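Local coordinates for uncharacterized protein (Corynebacterium diphtheriae NCTC 13129, PDB 3B4Q), which is of unknown function but forms a small all-helical domain of the resuscitation-promoting factor Rpf1 C-terminal family, at residues T9-V14 and A24-Q29; N38-A43 and R74-G79; A46-I51 and N78-A83; P64-F69 and M82-A87. All blocks are in the same frame, centred on the assembly; numbering follows the deposited sequence. Where two conformers were deposited one is given.

Interaction 1. Residues T9-V14 and A24-Q29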
loop_
_atom_site.group_PDB
_atom_site.type_symbol
_atom_site.label_atom_id
_atom_site.label_comp_id
_atom_site.label_asym_id
_atom_site.label_seq_id
_atom_site.Cartn_x
_atom_site.Cartn_y
_atom_site.Cartn_z
ATOM N N THR A 9 1.162 -8.774 -8.665
ATOM C CA THR A 9 1.256 -8.727 -7.220
ATOM C C THR A 9 1.348 -7.254 -6.774
ATOM O O THR A 9 1.598 -6.370 -7.595
ATOM C CB THR A 9 2.500 -9.472 -6.711
ATOM O OG1 THR A 9 3.667 -8.803 -7.183
ATOM C CG2 THR A 9 2.544 -10.945 -7.231
ATOM N N PRO A 10 1.133 -6.972 -5.487
ATOM C CA PRO A 10 1.338 -5.601 -5.035
ATOM C C PRO A 10 2.703 -5.014 -5.449
ATOM O O PRO A 10 2.752 -3.850 -5.848
ATOM C CB PRO A 10 1.210 -5.726 -3.523
ATOM C CG PRO A 10 0.136 -6.821 -3.379
ATOM C CD PRO A 10 0.577 -7.833 -4.420
ATOM N N ARG A 11 3.772 -5.809 -5.412
ATOM C CA ARG A 11 5.078 -5.300 -5.862
ATOM C C ARG A 11 5.066 -4.849 -7.316
ATOM O O ARG A 11 5.724 -3.859 -7.657
ATOM C CB ARG A 11 6.189 -6.304 -5.592
ATOM C CG ARG A 11 6.409 -6.490 -4.132
ATOM C CD ARG A 11 7.387 -7.623 -3.837
ATOM N NE ARG A 11 8.767 -7.157 -3.793
ATOM C CZ ARG A 11 9.813 -7.948 -3.560
ATOM N NH1 ARG A 11 11.049 -7.443 -3.539
ATOM N NH2 ARG A 11 9.627 -9.246 -3.334
ATOM N N ASP A 12 4.302 -5.534 -8.162
ATOM C CA ASP A 12 4.192 -5.127 -9.586
ATOM C C ASP A 12 3.388 -3.842 -9.699
ATOM O O ASP A 12 3.718 -2.958 -10.501
ATOM C CB ASP A 12 3.524 -6.234 -10.408
ATOM C CG ASP A 12 4.273 -7.547 -10.310
ATOM O OD1 ASP A 12 5.512 -7.554 -10.529
ATOM O OD2 ASP A 12 3.627 -8.584 -10.027
ATOM N N VAL A 13 2.293 -3.766 -8.937
ATOM C CA VAL A 13 1.464 -2.556 -8.936
ATOM C C VAL A 13 2.263 -1.292 -8.578
ATOM O O VAL A 13 2.002 -0.204 -9.146
ATOM C CB VAL A 13 0.232 -2.736 -8.012
ATOM C CG1 VAL A 13 -0.579 -1.405 -7.894
ATOM C CG2 VAL A 13 -0.629 -3.906 -8.523
ATOM N N VAL A 14 3.207 -1.407 -7.644
ATOM C CA VAL A 14 3.979 -0.210 -7.260
ATOM C C VAL A 14 5.368 -0.149 -7.877
ATOM O O VAL A 14 6.256 0.527 -7.340
ATOM C CB VAL A 14 4.075 -0.062 -5.719
ATOM C CG1 VAL A 14 2.660 0.111 -5.090
ATOM C CG2 VAL A 14 4.848 -1.234 -5.105
ATOM N N ALA A 24 7.705 -0.741 1.700
ATOM C CA ALA A 24 6.613 -1.160 2.598
ATOM C C ALA A 24 5.852 -2.328 1.954
ATOM O O ALA A 24 5.524 -3.333 2.620
ATOM C CB ALA A 24 5.672 0.029 2.883
ATOM N N VAL A 25 5.624 -2.232 0.643
ATOM C CA VAL A 25 4.890 -3.296 -0.060
ATOM C C VAL A 25 5.723 -4.604 -0.156
ATOM O O VAL A 25 5.194 -5.707 0.062
ATOM C CB VAL A 25 4.407 -2.778 -1.437
ATOM C CG1 VAL A 25 3.864 -3.910 -2.278
ATOM C CG2 VAL A 25 3.384 -1.649 -1.221
ATOM N N ALA A 26 7.014 -4.460 -0.432
ATOM C CA ALA A 26 7.897 -5.644 -0.508
ATOM C C ALA A 26 7.880 -6.430 0.822
ATOM O O ALA A 26 7.817 -7.669 0.822
ATOM C CB ALA A 26 9.332 -5.234 -0.811
ATOM N N GLY A 27 8.016 -5.699 1.935
ATOM C CA GLY A 27 8.038 -6.346 3.259
ATOM C C GLY A 27 6.743 -7.102 3.508
ATOM O O GLY A 27 6.749 -8.226 4.026
ATOM N N ALA A 28 5.608 -6.475 3.168
ATOM C CA ALA A 28 4.314 -7.130 3.379
ATOM C C ALA A 28 4.190 -8.374 2.511
ATOM O O ALA A 28 3.730 -9.411 2.973
ATOM C CB ALA A 28 3.151 -6.124 3.045
ATOM N N GLN A 29 4.583 -8.272 1.243
ATOM C CA GLN A 29 4.409 -9.380 0.331
ATOM C C GLN A 29 5.272 -10.552 0.765
ATOM O O GLN A 29 4.805 -11.691 0.740
ATOM C CB GLN A 29 4.717 -8.894 -1.095
ATOM C CG GLN A 29 4.460 -9.898 -2.172
ATOM C CD GLN A 29 4.402 -9.252 -3.547
ATOM O OE1 GLN A 29 3.739 -8.223 -3.756
ATOM N NE2 GLN A 29 5.048 -9.896 -4.513
#
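Gln29 sends its amide to the start of helix 10-13 because CG lies anti to the backbone N (chi1 -175°) and the chain stays extended beyond it. In the conformer described, Arg11 runs obliquely across that amide, CG and CD touching it, the guanidinium plane turned 77° from the amide plane. OE1 of Gln29 accepts from the backbone N of Arg11 at 2.9 Å, the donor tilted 20° from the carbonyl plane. The amide nitrogen, NE2, gives a weak bond to Thr9 OG1 at 3.2 Å, the two side chains crossing at about a right angle. Thr9 is at the N-cap position of this short helix, and its N and OG1 both donate to Asp12 OD2; Gln29, from helix 19-35, binds the first turn at a residue already tied to Asp12. Arg11 CD rests 3.3 Å from Gln29 NE2 and Ala26 CB lies over one face of the guanidinium, 3.6 Å from Arg11 NE; a second conformer makes these contacts less certain. Deeper in, Val25 CG1 presses on Pro10 CB at 3.4 Å, tighter than usual for two carbons, while Val14 CG2 reaches Val25 CB at 4.0 Å. Pro10 also touches Thr39 and Ala43 of helix 39-56.

Interaction 2. Residues N38-A43 and R74-G79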
loop_
_atom_site.group_PDB
_atom_site.type_symbol
_atom_site.label_atom_id
_atom_site.label_comp_id
_atom_site.label_asym_id
_atom_site.label_seq_id
_atom_site.Cartn_x
_atom_site.Cartn_y
_atom_site.Cartn_z
ATOM N N ASN A 38 -3.043 -13.000 3.876
ATOM C CA ASN A 38 -3.522 -12.440 2.619
ATOM C C ASN A 38 -2.596 -11.329 2.180
ATOM O O ASN A 38 -2.487 -10.310 2.876
ATOM C CB ASN A 38 -4.942 -11.888 2.769
ATOM C CG ASN A 38 -5.534 -11.459 1.423
ATOM O OD1 ASN A 38 -5.240 -10.386 0.920
ATOM N ND2 ASN A 38 -6.366 -12.323 0.831
ATOM N N THR A 39 -1.969 -11.517 1.017
ATOM C CA THR A 39 -0.951 -10.587 0.504
ATOM C C THR A 39 -1.491 -9.183 0.269
ATOM O O THR A 39 -0.869 -8.189 0.666
ATOM C CB THR A 39 -0.311 -11.147 -0.790
ATOM O OG1 THR A 39 0.307 -12.408 -0.474
ATOM C CG2 THR A 39 0.740 -10.210 -1.343
ATOM N N GLU A 40 -2.633 -9.093 -0.409
ATOM C CA GLU A 40 -3.182 -7.785 -0.736
ATOM C C GLU A 40 -3.575 -7.039 0.534
ATOM O O GLU A 40 -3.309 -5.850 0.674
ATOM C CB GLU A 40 -4.334 -7.933 -1.744
ATOM C CG GLU A 40 -3.778 -8.288 -3.113
ATOM C CD GLU A 40 -4.750 -8.060 -4.228
ATOM O OE1 GLU A 40 -4.787 -8.917 -5.139
ATOM O OE2 GLU A 40 -5.469 -7.038 -4.218
ATOM N N GLU A 41 -4.200 -7.733 1.474
ATOM C CA GLU A 41 -4.634 -7.077 2.695
ATOM C C GLU A 41 -3.412 -6.569 3.499
ATOM O O GLU A 41 -3.413 -5.443 4.029
ATOM C CB GLU A 41 -5.461 -8.043 3.534
ATOM C CG GLU A 41 -5.845 -7.510 4.853
ATOM C CD GLU A 41 -6.853 -8.406 5.555
ATOM O OE1 GLU A 41 -7.570 -9.174 4.858
ATOM O OE2 GLU A 41 -6.935 -8.322 6.804
ATOM N N LEU A 42 -2.381 -7.419 3.611
ATOM C CA LEU A 42 -1.191 -7.006 4.329
ATOM C C LEU A 42 -0.496 -5.822 3.637
ATOM O O LEU A 42 -0.008 -4.883 4.283
ATOM C CB LEU A 42 -0.213 -8.182 4.500
ATOM C CG LEU A 42 0.035 -8.829 5.872
ATOM C CD1 LEU A 42 1.442 -9.348 5.842
ATOM C CD2 LEU A 42 -0.071 -7.824 7.019
ATOM N N ALA A 43 -0.438 -5.874 2.308
ATOM C CA ALA A 43 0.182 -4.772 1.568
ATOM C C ALA A 43 -0.596 -3.449 1.711
ATOM O O ALA A 43 0.001 -2.362 1.846
ATOM C CB ALA A 43 0.352 -5.146 0.095
ATOM N N ARG A 74 -9.916 -2.225 1.584
ATOM C CA ARG A 74 -9.119 -2.943 2.580
ATOM C C ARG A 74 -8.461 -4.187 1.980
ATOM O O ARG A 74 -7.403 -4.575 2.436
ATOM C CB ARG A 74 -9.980 -3.320 3.804
ATOM C CG ARG A 74 -10.460 -2.121 4.606
ATOM C CD ARG A 74 -9.339 -1.528 5.460
ATOM N NE ARG A 74 -8.722 -2.523 6.347
ATOM C CZ ARG A 74 -9.096 -2.730 7.611
ATOM N NH1 ARG A 74 -10.089 -2.012 8.150
ATOM N NH2 ARG A 74 -8.478 -3.670 8.336
ATOM N N THR A 75 -9.084 -4.802 0.969
ATOM C CA THR A 75 -8.605 -6.100 0.455
ATOM C C THR A 75 -8.186 -5.988 -0.995
ATOM O O THR A 75 -7.815 -6.978 -1.637
ATOM C CB THR A 75 -9.676 -7.242 0.587
ATOM O OG1 THR A 75 -10.704 -7.028 -0.380
ATOM C CG2 THR A 75 -10.287 -7.262 1.954
ATOM N N ASN A 76 -8.236 -4.764 -1.521
ATOM C CA ASN A 76 -8.042 -4.552 -2.930
ATOM C C ASN A 76 -6.820 -3.647 -3.135
ATOM O O ASN A 76 -6.929 -2.408 -3.085
ATOM C CB ASN A 76 -9.319 -3.919 -3.526
ATOM C CG ASN A 76 -9.177 -3.541 -4.986
ATOM O OD1 ASN A 76 -8.148 -3.801 -5.665
ATOM N ND2 ASN A 76 -10.241 -2.879 -5.498
ATOM N N PHE A 77 -5.654 -4.277 -3.318
ATOM C CA PHE A 77 -4.413 -3.485 -3.354
ATOM C C PHE A 77 -4.384 -2.472 -4.512
ATOM O O PHE A 77 -4.075 -1.278 -4.325
ATOM C CB PHE A 77 -3.121 -4.300 -3.313
ATOM C CG PHE A 77 -1.928 -3.412 -3.198
ATOM C CD1 PHE A 77 -1.562 -2.871 -1.949
ATOM C CD2 PHE A 77 -1.255 -2.982 -4.341
ATOM C CE1 PHE A 77 -0.508 -2.000 -1.855
ATOM C CE2 PHE A 77 -0.190 -2.092 -4.257
ATOM C CZ PHE A 77 0.183 -1.599 -3.006
ATOM N N ASN A 78 -4.676 -2.948 -5.714
ATOM C CA ASN A 78 -4.634 -2.041 -6.873
ATOM C C ASN A 78 -5.606 -0.886 -6.645
ATOM O O ASN A 78 -5.266 0.269 -6.904
ATOM C CB ASN A 78 -5.016 -2.796 -8.162
ATOM C CG ASN A 78 -4.960 -1.901 -9.359
ATOM O OD1 ASN A 78 -6.000 -1.415 -9.848
ATOM N ND2 ASN A 78 -3.767 -1.580 -9.782
ATOM N N GLY A 79 -6.801 -1.185 -6.117
ATOM C CA GLY A 79 -7.788 -0.126 -5.897
ATOM C C GLY A 79 -7.297 0.879 -4.871
ATOM O O GLY A 79 -7.456 2.108 -5.038
HETATM O O HOH W 1 -7.600 -9.600 -1.161
HETATM O O HOH W 2 -4.774 -5.727 -6.443
#
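The backbones come together where helix 39-56 begins and the turn before helix 77-83 ends, with CA of Glu41 4.7 Å from CA of Thr75 and CA of Glu40 5.2 Å from CA of Phe77. Glu40 bridges the two helix starts: its CG lies anti to the carbonyl carbon (chi1 -73°), the chain runs on extended, and OE2 accepts from Phe77 N at 2.9 Å on the anti side of the carboxylate. The same oxygen accepts a hydrogen bond from a water 2.7 Å away, which in turn accepts from Asn78 N. A carboxylate at the first N-H groups of helix 77-83 should interact favourably with the helix dipole. Each helix is also capped from within, as Asn38 OD1 accepts from Glu41 N and Asn76 OD1 from Gly79 N, giving two neighbouring asparagine N-caps of which the second is supplemented by Glu40 from across the contact. The cap acceptors differ in geometry: the donor lies in the carbonyl plane on a lone pair at Asn38, but well above the plane at Asn76. A second water donates to both Asn38 OD1 and Thr75 O. Towards the interior, Ala43 CB approaches CD1 of the Phe77 ring obliquely at 3.6 Å, and that ring also touches Pro10 and Val13 of helix 10-13 and Val25 of helix 19-35.

Interaction 3. Residues A46-I51 and N78-A83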
loop_
_atom_site.group_PDB
_atom_site.type_symbol
_atom_site.label_atom_id
_atom_site.label_comp_id
_atom_site.label_asym_id
_atom_site.label_seq_id
_atom_site.Cartn_x
_atom_site.Cartn_y
_atom_site.Cartn_z
ATOM N N ALA A 46 0.297 -2.203 5.240
ATOM C CA ALA A 46 1.690 -1.712 5.290
ATOM C C ALA A 46 1.806 -0.347 4.593
ATOM O O ALA A 46 2.464 0.576 5.108
ATOM C CB ALA A 46 2.634 -2.721 4.660
ATOM N N LEU A 47 1.153 -0.187 3.439
ATOM C CA LEU A 47 1.263 1.072 2.731
ATOM C C LEU A 47 0.477 2.184 3.470
ATOM O O LEU A 47 0.948 3.334 3.599
ATOM C CB LEU A 47 0.774 0.902 1.295
ATOM C CG LEU A 47 0.835 2.142 0.382
ATOM C CD1 LEU A 47 2.246 2.805 0.510
ATOM C CD2 LEU A 47 0.489 1.756 -1.004
ATOM N N TYR A 48 -0.708 1.852 3.976
ATOM C CA TYR A 48 -1.445 2.827 4.747
ATOM C C TYR A 48 -0.581 3.277 5.944
ATOM O O TYR A 48 -0.462 4.471 6.260
ATOM C CB TYR A 48 -2.764 2.224 5.216
ATOM C CG TYR A 48 -3.625 3.183 6.014
ATOM C CD1 TYR A 48 -4.011 4.393 5.456
ATOM C CD2 TYR A 48 -4.045 2.881 7.296
ATOM C CE1 TYR A 48 -4.800 5.297 6.131
ATOM C CE2 TYR A 48 -4.856 3.795 8.002
ATOM C CZ TYR A 48 -5.207 4.998 7.390
ATOM O OH TYR A 48 -5.986 5.940 8.011
ATOM N N ASN A 49 0.064 2.316 6.598
ATOM C CA ASN A 49 0.875 2.708 7.728
ATOM C C ASN A 49 2.039 3.581 7.307
ATOM O O ASN A 49 2.342 4.550 8.001
ATOM C CB ASN A 49 1.371 1.498 8.511
ATOM C CG ASN A 49 2.003 1.904 9.828
ATOM O OD1 ASN A 49 1.355 2.501 10.692
ATOM N ND2 ASN A 49 3.289 1.618 9.961
ATOM N N ALA A 50 2.657 3.280 6.156
ATOM C CA ALA A 50 3.794 4.074 5.682
ATOM C C ALA A 50 3.385 5.529 5.440
ATOM O O ALA A 50 4.132 6.469 5.737
ATOM C CB ALA A 50 4.361 3.477 4.372
ATOM N N ILE A 51 2.197 5.710 4.886
ATOM C CA ILE A 51 1.655 7.055 4.657
ATOM C C ILE A 51 1.504 7.773 6.003
ATOM O O ILE A 51 1.892 8.939 6.141
ATOM C CB ILE A 51 0.311 6.994 3.940
ATOM C CG1 ILE A 51 0.518 6.415 2.517
ATOM C CG2 ILE A 51 -0.363 8.408 3.953
ATOM C CD1 ILE A 51 -0.766 5.915 1.809
ATOM N N ASN A 78 -4.676 -2.948 -5.714
ATOM C CA ASN A 78 -4.634 -2.041 -6.873
ATOM C C ASN A 78 -5.606 -0.886 -6.645
ATOM O O ASN A 78 -5.266 0.269 -6.904
ATOM C CB ASN A 78 -5.016 -2.796 -8.162
ATOM C CG ASN A 78 -4.960 -1.901 -9.359
ATOM O OD1 ASN A 78 -6.000 -1.415 -9.848
ATOM N ND2 ASN A 78 -3.767 -1.580 -9.782
ATOM N N GLY A 79 -6.801 -1.185 -6.117
ATOM C CA GLY A 79 -7.788 -0.126 -5.897
ATOM C C GLY A 79 -7.297 0.879 -4.871
ATOM O O GLY A 79 -7.456 2.108 -5.038
ATOM N N PHE A 80 -6.682 0.368 -3.803
ATOM C CA PHE A 80 -6.185 1.254 -2.738
ATOM C C PHE A 80 -5.070 2.159 -3.248
ATOM O O PHE A 80 -5.064 3.371 -2.999
ATOM C CB PHE A 80 -5.666 0.398 -1.579
ATOM C CG PHE A 80 -4.985 1.200 -0.492
ATOM C CD1 PHE A 80 -5.721 1.980 0.386
ATOM C CD2 PHE A 80 -3.581 1.196 -0.378
ATOM C CE1 PHE A 80 -5.101 2.737 1.382
ATOM C CE2 PHE A 80 -2.960 1.954 0.621
ATOM C CZ PHE A 80 -3.737 2.725 1.511
ATOM N N TYR A 81 -4.135 1.569 -3.964
ATOM C CA TYR A 81 -3.003 2.333 -4.475
ATOM C C TYR A 81 -3.482 3.374 -5.483
ATOM O O TYR A 81 -3.089 4.547 -5.404
ATOM C CB TYR A 81 -2.000 1.404 -5.121
ATOM C CG TYR A 81 -0.815 2.153 -5.709
ATOM C CD1 TYR A 81 0.083 2.864 -4.874
ATOM C CD2 TYR A 81 -0.605 2.195 -7.087
ATOM C CE1 TYR A 81 1.159 3.590 -5.425
ATOM C CE2 TYR A 81 0.456 2.906 -7.643
ATOM C CZ TYR A 81 1.357 3.584 -6.811
ATOM O OH TYR A 81 2.433 4.308 -7.370
HETATM N N MSE A 82 -4.357 2.974 -6.395
HETATM C CA MSE A 82 -4.818 3.922 -7.415
HETATM C C MSE A 82 -5.607 5.079 -6.771
HETATM O O MSE A 82 -5.423 6.264 -7.144
HETATM C CB MSE A 82 -5.591 3.216 -8.548
HETATM C CG MSE A 82 -4.710 2.244 -9.356
HETATM SE SE MSE A 82 -3.133 3.101 -10.186
HETATM C CE MSE A 82 -4.038 4.076 -11.606
ATOM N N ALA A 83 -6.421 4.755 -5.776
ATOM C CA ALA A 83 -7.222 5.774 -5.122
ATOM C C ALA A 83 -6.318 6.794 -4.408
ATOM O O ALA A 83 -6.616 8.025 -4.362
ATOM C CB ALA A 83 -8.131 5.101 -4.125
#
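Phe80 reaches across to Leu47 and Tyr48 from helix 77-83, its CB directed at helix 39-56 and its CG anti to the backbone N (chi1 173°). From CB outwards the contacts fall on one side of the ring before its tip. Phe80 CD2 comes within 4.2 Å of Leu47 CD2. The next atom, Phe80 CE2, meets Leu47 CG and CD2, both at 3.8 Å, and Leu47 CG lies at the ring edge, near the ring plane. At the tip, Phe80 CZ touches Tyr48 CB at 3.9 Å, and Ile51 CD1 stands obliquely beside it at the longer distance of 4.4 Å. Leu47 is shared between two aromatic residues, since its CD2 also lies 4.0 Å from CD1 of Tyr81, again obliquely. The contact is wholly apolar, and all five residues are buried. The Tyr48 ring in turn stacks with Tyr70 of helix 64-72, while Ile88 of helix 85-91 touches Leu47, Ile51 and Tyr81. The two segments run in nearly the same direction, their axes 23° apart and separated by 11.4 Å at closest approach, a separation bridged by large side chains. This is the hydrophobic core of a small all-helical domain, close to the centre of the chain.

Interaction 4. Residues P64-F69 and M82-A87. With SO4 (sulfate ion), chain C.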
loop_
_atom_site.group_PDB
_atom_site.type_symbol
_atom_site.label_atom_id
_atom_site.label_comp_id
_atom_site.label_asym_id
_atom_site.label_seq_id
_atom_site.Cartn_x
_atom_site.Cartn_y
_atom_site.Cartn_z
ATOM N N PRO A 64 -8.656 12.874 6.137
ATOM C CA PRO A 64 -9.834 12.003 6.093
ATOM C C PRO A 64 -10.015 11.229 4.765
ATOM O O PRO A 64 -10.472 10.071 4.770
ATOM C CB PRO A 64 -11.003 12.972 6.353
ATOM C CG PRO A 64 -10.374 14.125 7.108
ATOM C CD PRO A 64 -8.965 14.235 6.624
ATOM N N GLN A 65 -9.620 11.826 3.643
ATOM C CA GLN A 65 -9.804 11.166 2.360
ATOM C C GLN A 65 -8.951 9.901 2.308
ATOM O O GLN A 65 -9.384 8.890 1.751
ATOM C CB GLN A 65 -9.380 12.047 1.200
ATOM C CG GLN A 65 -9.779 11.419 -0.126
ATOM C CD GLN A 65 -9.342 12.237 -1.323
ATOM O OE1 GLN A 65 -8.155 12.279 -1.684
ATOM N NE2 GLN A 65 -10.310 12.862 -1.971
ATOM N N ILE A 66 -7.733 9.972 2.846
ATOM C CA ILE A 66 -6.858 8.787 2.792
ATOM C C ILE A 66 -7.406 7.640 3.654
ATOM O O ILE A 66 -7.434 6.462 3.216
ATOM C CB ILE A 66 -5.406 9.111 3.134
ATOM C CG1 ILE A 66 -4.894 10.216 2.214
ATOM C CG2 ILE A 66 -4.513 7.850 2.945
ATOM C CD1 ILE A 66 -3.508 10.686 2.563
ATOM N N GLU A 67 -7.865 7.979 4.858
ATOM C CA GLU A 67 -8.547 7.019 5.715
ATOM C C GLU A 67 -9.743 6.406 5.001
ATOM O O GLU A 67 -9.991 5.206 5.095
ATOM C CB GLU A 67 -8.989 7.684 7.045
ATOM C CG GLU A 67 -9.989 6.859 7.858
ATOM C CD GLU A 67 -9.354 5.682 8.572
ATOM O OE1 GLU A 67 -8.105 5.649 8.657
ATOM O OE2 GLU A 67 -10.100 4.783 9.058
ATOM N N ALA A 68 -10.490 7.237 4.285
ATOM C CA ALA A 68 -11.695 6.739 3.621
ATOM C C ALA A 68 -11.333 5.763 2.524
ATOM O O ALA A 68 -11.946 4.701 2.402
ATOM C CB ALA A 68 -12.502 7.877 3.051
ATOM N N PHE A 69 -10.313 6.116 1.740
ATOM C CA PHE A 69 -9.871 5.183 0.687
ATOM C C PHE A 69 -9.267 3.856 1.218
ATOM O O PHE A 69 -9.363 2.803 0.586
ATOM C CB PHE A 69 -8.959 5.873 -0.290
ATOM C CG PHE A 69 -9.689 6.772 -1.270
ATOM C CD1 PHE A 69 -10.850 6.331 -1.925
ATOM C CD2 PHE A 69 -9.217 8.053 -1.548
ATOM C CE1 PHE A 69 -11.531 7.158 -2.860
ATOM C CE2 PHE A 69 -9.879 8.876 -2.461
ATOM C CZ PHE A 69 -11.047 8.431 -3.111
HETATM N N MSE A 82 -4.357 2.974 -6.395
HETATM C CA MSE A 82 -4.818 3.922 -7.415
HETATM C C MSE A 82 -5.607 5.079 -6.771
HETATM O O MSE A 82 -5.423 6.264 -7.144
HETATM C CB MSE A 82 -5.591 3.216 -8.548
HETATM C CG MSE A 82 -4.710 2.244 -9.356
HETATM SE SE MSE A 82 -3.133 3.101 -10.186
HETATM C CE MSE A 82 -4.038 4.076 -11.606
ATOM N N ALA A 83 -6.421 4.755 -5.776
ATOM C CA ALA A 83 -7.222 5.774 -5.122
ATOM C C ALA A 83 -6.318 6.794 -4.408
ATOM O O ALA A 83 -6.616 8.025 -4.362
ATOM C CB ALA A 83 -8.131 5.101 -4.125
ATOM N N ASN A 84 -5.227 6.309 -3.823
ATOM C CA ASN A 84 -4.352 7.199 -3.012
ATOM C C ASN A 84 -3.079 7.614 -3.748
ATOM O O ASN A 84 -2.140 8.156 -3.141
ATOM C CB ASN A 84 -4.020 6.536 -1.686
ATOM C CG ASN A 84 -5.206 6.546 -0.710
ATOM O OD1 ASN A 84 -5.582 5.491 -0.162
ATOM N ND2 ASN A 84 -5.840 7.697 -0.559
ATOM N N ARG A 85 -3.056 7.387 -5.065
ATOM C CA ARG A 85 -1.823 7.609 -5.814
ATOM C C ARG A 85 -1.415 9.075 -5.803
ATOM O O ARG A 85 -0.219 9.391 -5.683
ATOM C CB ARG A 85 -1.909 7.076 -7.249
ATOM C CG ARG A 85 -0.536 6.916 -7.874
ATOM C CD ARG A 85 -0.614 6.136 -9.172
ATOM N NE ARG A 85 -1.488 6.769 -10.155
ATOM C CZ ARG A 85 -1.108 7.740 -10.984
ATOM N NH1 ARG A 85 0.133 8.197 -10.979
ATOM N NH2 ARG A 85 -1.992 8.237 -11.851
ATOM N N GLY A 86 -2.397 9.971 -5.930
ATOM C CA GLY A 86 -2.057 11.402 -5.908
ATOM C C GLY A 86 -1.509 11.783 -4.520
ATOM O O GLY A 86 -0.550 12.573 -4.399
ATOM N N ALA A 87 -2.151 11.277 -3.465
ATOM C CA ALA A 87 -1.660 11.509 -2.097
ATOM C C ALA A 87 -0.217 11.021 -1.925
ATOM O O ALA A 87 0.635 11.683 -1.357
ATOM C CB ALA A 87 -2.551 10.795 -1.121
HETATM S S SO4 C . -0.551 11.822 -12.738
HETATM O O1 SO4 C . -1.996 11.997 -12.653
HETATM O O2 SO4 C . 0.196 12.819 -11.984
HETATM O O3 SO4 C . -0.238 12.045 -14.155
HETATM O O4 SO4 C . -0.156 10.465 -12.389
HETATM O O HOH W 3 -6.202 10.333 -1.482
#
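Phe69 and Asn84 set the geometry here, the ring and the amide crossing obliquely with their planes 72° apart. ND2 of Asn84 lies at the ring edge, near its plane and 3.5 Å from CD2, while OD1 sits against Phe69 CB at 3.4 Å. With CG anti to the carbonyl carbon (chi1 -74°), the Asn84 amide is carried toward helix 64-72 although CB does not point there. Ala83 meets a face of the same ring: its CB makes a CH-pi contact 3.9 Å from the centroid, displaced from the ring centre toward CG and CD1. Ile66 CG2 meets the same ND2 of Asn84 at 3.7 Å, and Ile66 CD1 goes on to meet Ala87 CB at 3.8 Å. No direct hydrogen bond links the segments, but a water joins them, accepting from Asn84 ND2 and donating to Gln65 OE1. Arg85 lies apart from helix 64-72; its NH1 and NH2 both donate to O4 of a sulfate, probably from the crystallisation liquor, at 2.7 and 2.9 Å. Ile66 also touches Tyr48 and Ile51 of helix 39-56. The arrangement is that of a helix packed across the junction of helices 77-83 and 85-91, with Asn84 at the N-cap position of the latter.

How the interactions relate
Interaction 3 is the buried core, its centre about 3 Å from that of the chain, and it is purely apolar; the other three are partly buried and add polar chemistry. Interactions 2 and 3 join the same helices, 39-56 and 77-83, the first with hydrogen bonds and waters at the helix starts and the second with aromatic and aliphatic packing farther along. Interaction 1 meets both: Val14 and Val25 touch Phe77, and Val13 and Val14 touch Tyr81. Interactions 1 and 4 lie on opposite sides of the chain's centre, about 17 Å apart between centres; a glutamine amide binds backbone directly in the former, whereas a water carries the polar link in the latter.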